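Local structure of Lmo2812 protein (Listeria monocytogenes EGD-e, 5ZQA) at residues A[90-95]-A[126-131]. The protein is a penicillin-binding protein of the S11 peptidase family that probably acts as a serine-type D-Ala-D-Ala carboxypeptidase in cell wall peptidoglycan synthesis. Residues are numbered along the deposited sequence; the frame is centred on the assembly and turned at random.
Sequences VRLDDP and AAETLG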
loop_
_atom_site.group_PDB
_atom_site.type_symbol
_atom_site.label_atom_id
_atom_site.label_comp_id
_atom_site.label_asym_id
_atom_site.label_seq_id
_atom_site.Cartn_x
_atom_site.Cartn_y
_atom_site.Cartn_z
ATOM N N VAL A 90 0.068 13.108 14.375
ATOM C CA VAL A 90 -1.019 14.045 14.164
ATOM C C VAL A 90 -2.295 13.445 14.754
ATOM O O VAL A 90 -2.458 12.225 14.818
ATOM C CB VAL A 90 -1.228 14.377 12.662
ATOM C CG1 VAL A 90 0.087 14.750 11.990
ATOM C CG2 VAL A 90 -1.872 13.218 11.952
ATOM N N ARG A 91 -3.194 14.305 15.214
ATOM C CA ARG A 91 -4.486 13.840 15.706
ATOM C C ARG A 91 -5.442 13.686 14.538
ATOM O O ARG A 91 -5.534 14.570 13.686
ATOM C CB ARG A 91 -5.062 14.810 16.739
ATOM C CG ARG A 91 -4.363 14.748 18.083
ATOM C CD ARG A 91 -4.893 15.802 19.039
ATOM N NE ARG A 91 -4.358 15.610 20.382
ATOM C CZ ARG A 91 -3.146 15.997 20.765
ATOM N NH1 ARG A 91 -2.336 16.601 19.903
ATOM N NH2 ARG A 91 -2.742 15.777 22.010
ATOM N N LEU A 92 -6.134 12.554 14.487
ATOM C CA LEU A 92 -7.105 12.308 13.431
ATOM C C LEU A 92 -8.485 12.750 13.895
ATOM O O LEU A 92 -8.843 12.542 15.050
ATOM C CB LEU A 92 -7.125 10.830 13.055
ATOM C CG LEU A 92 -5.799 10.196 12.627
ATOM C CD1 LEU A 92 -5.960 8.686 12.595
ATOM C CD2 LEU A 92 -5.346 10.722 11.267
ATOM N N ASP A 93 -9.267 13.356 13.008
ATOM C CA ASP A 93 -10.627 13.726 13.392
ATOM C C ASP A 93 -11.619 12.608 13.067
ATOM O O ASP A 93 -12.774 12.659 13.479
ATOM C CB ASP A 93 -11.046 15.039 12.727
ATOM C CG ASP A 93 -10.788 15.055 11.236
ATOM O OD1 ASP A 93 -10.667 13.967 10.630
ATOM O OD2 ASP A 93 -10.701 16.167 10.670
ATOM N N ASP A 94 -11.160 11.596 12.338
ATOM C CA ASP A 94 -11.985 10.428 12.038
ATOM C C ASP A 94 -11.808 9.371 13.122
ATOM O O ASP A 94 -10.744 8.766 13.233
ATOM C CB ASP A 94 -11.628 9.845 10.666
ATOM C CG ASP A 94 -12.574 8.726 10.226
ATOM O OD1 ASP A 94 -13.337 8.187 11.061
ATOM O OD2 ASP A 94 -12.546 8.375 9.027
ATOM N N PRO A 95 -12.868 9.138 13.912
ATOM C CA PRO A 95 -12.905 8.172 15.017
ATOM C C PRO A 95 -12.658 6.725 14.600
ATOM O O PRO A 95 -12.056 5.965 15.361
ATOM C CB PRO A 95 -14.332 8.322 15.559
ATOM C CG PRO A 95 -15.111 8.972 14.472
ATOM C CD PRO A 95 -14.143 9.863 13.773
ATOM N N ALA A 126 0.295 7.759 11.493
ATOM C CA ALA A 126 1.713 7.655 11.138
ATOM C C ALA A 126 1.963 8.191 9.727
ATOM O O ALA A 126 2.906 8.956 9.486
ATOM C CB ALA A 126 2.182 6.223 11.263
ATOM N N ALA A 127 1.099 7.806 8.796
ATOM C CA ALA A 127 1.215 8.283 7.419
ATOM C C ALA A 127 1.090 9.804 7.323
ATOM O O ALA A 127 1.870 10.454 6.631
ATOM C CB ALA A 127 0.163 7.610 6.543
ATOM N N GLU A 128 0.102 10.370 8.010
ATOM C CA GLU A 128 -0.126 11.814 7.942
ATOM C C GLU A 128 1.057 12.577 8.531
ATOM O O GLU A 128 1.439 13.638 8.027
ATOM C CB GLU A 128 -1.411 12.205 8.680
ATOM C CG GLU A 128 -2.694 11.724 7.991
ATOM C CD GLU A 128 -2.892 12.344 6.626
ATOM O OE1 GLU A 128 -3.432 11.650 5.727
ATOM O OE2 GLU A 128 -2.520 13.525 6.439
ATOM N N THR A 129 1.639 12.012 9.582
ATOM C CA THR A 129 2.773 12.626 10.274
ATOM C C THR A 129 3.996 12.664 9.351
ATOM O O THR A 129 4.702 13.674 9.257
ATOM C CB THR A 129 3.113 11.862 11.565
ATOM O OG1 THR A 129 1.989 11.892 12.449
ATOM C CG2 THR A 129 4.311 12.484 12.267
ATOM N N LEU A 130 4.232 11.560 8.650
ATOM C CA LEU A 130 5.325 11.508 7.673
ATOM C C LEU A 130 5.128 12.495 6.517
ATOM O O LEU A 130 6.064 13.192 6.126
ATOM C CB LEU A 130 5.473 10.087 7.132
ATOM C CG LEU A 130 5.952 9.043 8.143
ATOM C CD1 LEU A 130 5.746 7.628 7.618
ATOM C CD2 LEU A 130 7.416 9.272 8.502
ATOM N N GLY A 131 3.917 12.553 5.969
ATOM C CA GLY A 131 3.630 13.495 4.902
ATOM C C GLY A 131 3.850 14.938 5.344
ATOM O O GLY A 131 4.410 15.740 4.595
#
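V90 meets T129 and E128 where the loop after strand 86-88 passes helix 124-135. Its backbone N-H donates a hydrogen bond to the T129 hydroxyl, with N of V90 3.0 Å from OG1 of T129. The bond is moderately bent, with an angle of 154° at the hydrogen. T129 is buried and has OG1 anti to its carbonyl carbon (chi1 -61°). This rotamer turns the hydroxyl back along the helix, where it donates to the carbonyl oxygen of D125, one turn earlier. The hydroxyl is thus acceptor and donor at once.

The two methyls of V90 face different residues, CG1 mainly T129 and CG2 mainly E128. CG1 lies alongside T129, 3.5 Å from its OG1 and 3.8 Å from its CA. CG2 packs on the other residue, with V90 CG2 3.5 Å from E128 CB.

E128 touches the loop through the aliphatic base of its side chain. A bend at chi2 (-63°) carries the carboxylate away from V90, and its OE1 is hydrogen-bonded to the hydroxyl of S162. L92 adds a looser contact, with its CD2 4.3 Å from CG of E128. Back toward the start of the helix, L92 also touches D125 and N124. N124 is probably the last residue of the SxN motif of this family, which would begin at S122, a predicted active-site residue.

The E128 side chain comes within about 7 Å of that of K65, the predicted proton acceptor, without touching it. In chemical terms, one shared hydroxyl links the loop backbone at V90 N to the helix backbone at D125 O. The rest of the contact is largely nonpolar packing on the E128 methylenes, while the carboxylate of E128 pairs with S162.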